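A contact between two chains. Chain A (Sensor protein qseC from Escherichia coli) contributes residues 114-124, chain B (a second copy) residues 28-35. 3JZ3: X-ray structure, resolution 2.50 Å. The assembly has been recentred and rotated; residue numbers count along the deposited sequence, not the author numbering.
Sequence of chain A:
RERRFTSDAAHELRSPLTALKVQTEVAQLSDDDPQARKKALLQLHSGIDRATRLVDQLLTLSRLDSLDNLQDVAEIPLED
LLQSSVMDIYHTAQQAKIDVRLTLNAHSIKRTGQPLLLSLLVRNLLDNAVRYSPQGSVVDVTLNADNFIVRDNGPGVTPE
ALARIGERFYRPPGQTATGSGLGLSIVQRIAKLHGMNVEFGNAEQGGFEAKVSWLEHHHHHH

Chain A (114-124) QPLLLSLLVRN
Chain B, residues 28-35: QLSDDDPQ

Contact between two copies of the sensor protein QseC, in which one side of a chain A helix lies against an extended segment of chain B and 384 Å² is buried in all. Chain A is helical from Pro A115 to Asn A124, with phi/psi near -65/-40; Ser A119 N donates to Pro A115 O at 2.9 Å and Asn A124 N to Leu A120 O at 3.1 Å, the same i to i+4 pattern running between them. Gln A114 (-94/112) sits at the N-cap; its side chain (chi1 t, chi2 p) folds back so that Gln A114 OE1 accepts from Leu A116 N at 3.1 Å. In chain B, Leu B29 (-73/-22) precedes the extended Ser B30 (-74/149), a short strand at Asp B31 (-133/124) and Asp B32 (-75/129), and then Asp B33 (-103/107). The register is set by Pro A115 CA to Ser B30 CA, 5.9 Å, and Leu A116 CA to Asp B31 CA, 6.8 Å; from there both chains run on in the same general sense, so that Arg A123 arrives beside Asp B33. Pro A115, Ser A119 and Arg A123, spaced four apart, all direct CA to CB toward chain B.

Asp B33 is covered most (79 Å²), followed by Arg A123 (61 Å²). The long arginine side chain (chi1 t, chi2 p, chi3 t, chi4 -90°) reaches past the helix surface, and Arg A123 NH1 donates to the backbone Asp B33 O at 2.9 Å and 158°. This is the one direct hydrogen bond across the contact; the carbonyl lies at the guanidinium edge, near its plane, where an N-H can point at it. The carboxylate of Asp B33 (chi1 m, chi2 -29°) instead turns to the helix, its OD2 4.2 Å from Ser A119 CB and 4.4 Å from Leu A120 CD1.

Toward the helix start, Pro A115 (46 Å², C-gamma endo) packs CB 3.5 Å from Leu B29 O; its ring suits the first turn, where no i-4 partner is needed for its nitrogen. Leu A116 (45 Å²; chi1 -139°, chi2 p) leaves its CA sideways but swings its end nearer, placing CD1 3.7 Å from Asp B31 OD2, with Asp B31 at chi1 t.

Ser A119 (chi1 m) is small enough to sit close to the strand while its hydroxyl serves two partners. Ser A119 OG donates to Pro A115 O at 2.7 Å, one turn back, and accepts from water 1, with Ser A119 OG to the water oxygen 2.7 Å. The same water oxygen accepts from Asp B31 N at 2.7 Å, bridging helix and strand.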

# COMPACT_ATOMS: atom_id res chain seq x y z
N GLN A 114 6.52 -6.85 -10.41
CA GLN A 114 5.56 -6.75 -9.34
C GLN A 114 4.94 -5.36 -9.42
O GLN A 114 5.62 -4.36 -9.20
CB GLN A 114 6.24 -7.03 -7.99
CG GLN A 114 5.60 -6.36 -6.78
CD GLN A 114 4.27 -6.94 -6.39
OE1 GLN A 114 3.32 -6.20 -6.16
NE2 GLN A 114 4.19 -8.25 -6.30
N PRO A 115 3.64 -5.29 -9.77
CA PRO A 115 2.97 -4.02 -10.05
C PRO A 115 3.01 -3.03 -8.89
O PRO A 115 3.12 -1.82 -9.13
CB PRO A 115 1.53 -4.44 -10.35
CG PRO A 115 1.39 -5.81 -9.79
CD PRO A 115 2.72 -6.44 -9.90
N LEU A 116 2.93 -3.53 -7.66
CA LEU A 116 2.94 -2.67 -6.48
C LEU A 116 4.31 -2.03 -6.23
O LEU A 116 4.40 -0.85 -5.94
CB LEU A 116 2.48 -3.45 -5.24
CG LEU A 116 1.55 -2.74 -4.26
CD1 LEU A 116 0.17 -2.51 -4.88
CD2 LEU A 116 1.43 -3.55 -2.98
N LEU A 117 5.37 -2.82 -6.37
CA LEU A 117 6.73 -2.30 -6.26
C LEU A 117 7.07 -1.32 -7.37
O LEU A 117 7.77 -0.33 -7.14
CB LEU A 117 7.75 -3.45 -6.24
CG LEU A 117 7.70 -4.41 -5.04
CD1 LEU A 117 8.66 -5.57 -5.23
CD2 LEU A 117 7.98 -3.68 -3.73
N LEU A 118 6.59 -1.61 -8.58
CA LEU A 118 6.82 -0.73 -9.72
C LEU A 118 6.07 0.58 -9.58
O LEU A 118 6.59 1.64 -9.94
CB LEU A 118 6.45 -1.41 -11.04
CG LEU A 118 7.49 -2.30 -11.72
CD1 LEU A 118 6.95 -2.80 -13.04
CD2 LEU A 118 8.84 -1.57 -11.92
N SER A 119 4.84 0.51 -9.06
CA SER A 119 4.04 1.69 -8.78
C SER A 119 4.73 2.56 -7.74
O SER A 119 4.70 3.78 -7.83
CB SER A 119 2.65 1.30 -8.27
OG SER A 119 1.92 0.60 -9.27
N LEU A 120 5.35 1.90 -6.77
CA LEU A 120 6.05 2.58 -5.69
C LEU A 120 7.28 3.28 -6.24
O LEU A 120 7.59 4.41 -5.84
CB LEU A 120 6.43 1.57 -4.61
CG LEU A 120 6.25 1.96 -3.14
CD1 LEU A 120 4.79 2.26 -2.81
CD2 LEU A 120 6.77 0.85 -2.25
N LEU A 121 7.97 2.62 -7.16
CA LEU A 121 9.12 3.20 -7.85
C LEU A 121 8.71 4.48 -8.58
O LEU A 121 9.34 5.52 -8.41
CB LEU A 121 9.75 2.20 -8.82
CG LEU A 121 11.00 2.62 -9.60
CD1 LEU A 121 11.81 1.42 -10.05
CD2 LEU A 121 10.65 3.49 -10.80
N VAL A 122 7.65 4.40 -9.38
CA VAL A 122 7.21 5.54 -10.17
C VAL A 122 6.73 6.67 -9.26
O VAL A 122 7.05 7.84 -9.49
CB VAL A 122 6.13 5.14 -11.23
CG1 VAL A 122 5.67 6.36 -12.02
CG2 VAL A 122 6.68 4.08 -12.19
N ARG A 123 5.99 6.31 -8.22
CA ARG A 123 5.40 7.31 -7.31
C ARG A 123 6.47 8.14 -6.60
O ARG A 123 6.29 9.34 -6.39
CB ARG A 123 4.46 6.64 -6.30
CG ARG A 123 3.78 7.60 -5.35
CD ARG A 123 2.99 8.68 -6.09
NE ARG A 123 2.23 9.52 -5.18
CZ ARG A 123 0.98 9.27 -4.79
NH1 ARG A 123 0.34 8.19 -5.24
NH2 ARG A 123 0.37 10.10 -3.96
N ASN A 124 7.58 7.51 -6.24
CA ASN A 124 8.68 8.22 -5.63
C ASN A 124 9.36 9.20 -6.58
O ASN A 124 9.74 10.29 -6.17
CB ASN A 124 9.68 7.25 -5.00
CG ASN A 124 9.20 6.72 -3.66
OD1 ASN A 124 9.14 7.47 -2.68
ND2 ASN A 124 8.84 5.44 -3.61
N GLN B 28 -7.40 -5.41 -14.10
CA GLN B 28 -6.06 -4.84 -14.25
C GLN B 28 -5.14 -5.26 -13.11
O GLN B 28 -5.58 -5.37 -11.96
CB GLN B 28 -6.13 -3.31 -14.34
N LEU B 29 -3.87 -5.49 -13.44
CA LEU B 29 -2.85 -5.79 -12.43
C LEU B 29 -2.46 -4.55 -11.62
O LEU B 29 -1.95 -4.67 -10.50
CB LEU B 29 -1.62 -6.40 -13.10
N SER B 30 -2.72 -3.37 -12.18
CA SER B 30 -2.38 -2.09 -11.56
C SER B 30 -3.28 -1.70 -10.38
O SER B 30 -4.47 -2.03 -10.34
CB SER B 30 -2.35 -0.96 -12.60
OG SER B 30 -1.15 -1.00 -13.35
N ASP B 31 -2.68 -0.98 -9.43
CA ASP B 31 -3.33 -0.59 -8.19
C ASP B 31 -3.09 0.90 -7.92
O ASP B 31 -1.95 1.35 -7.86
CB ASP B 31 -2.79 -1.45 -7.04
CG ASP B 31 -3.47 -1.17 -5.70
OD1 ASP B 31 -3.98 -0.05 -5.49
OD2 ASP B 31 -3.47 -2.08 -4.85
N ASP B 32 -4.18 1.65 -7.76
CA ASP B 32 -4.11 3.08 -7.45
C ASP B 32 -3.72 3.33 -5.99
O ASP B 32 -4.32 2.76 -5.08
CB ASP B 32 -5.44 3.75 -7.78
N ASP B 33 -2.71 4.18 -5.79
CA ASP B 33 -2.28 4.60 -4.45
C ASP B 33 -2.76 6.01 -4.13
O ASP B 33 -2.25 6.99 -4.68
CB ASP B 33 -0.75 4.53 -4.32
CG ASP B 33 -0.21 3.11 -4.40
OD1 ASP B 33 -0.93 2.16 -4.02
OD2 ASP B 33 0.95 2.96 -4.83
N PRO B 34 -3.77 6.12 -3.24
CA PRO B 34 -4.37 7.38 -2.80
C PRO B 34 -3.78 7.88 -1.48
O PRO B 34 -3.46 7.07 -0.60
CB PRO B 34 -5.85 7.01 -2.63
N GLN B 35 -3.63 9.21 -1.37
CA GLN B 35 -3.12 9.89 -0.18
C GLN B 35 -1.80 9.31 0.35
O GLN B 35 -0.75 9.45 -0.29
CB GLN B 35 -4.17 9.93 0.94
O HOH W 1 -0.01 -1.30 -8.89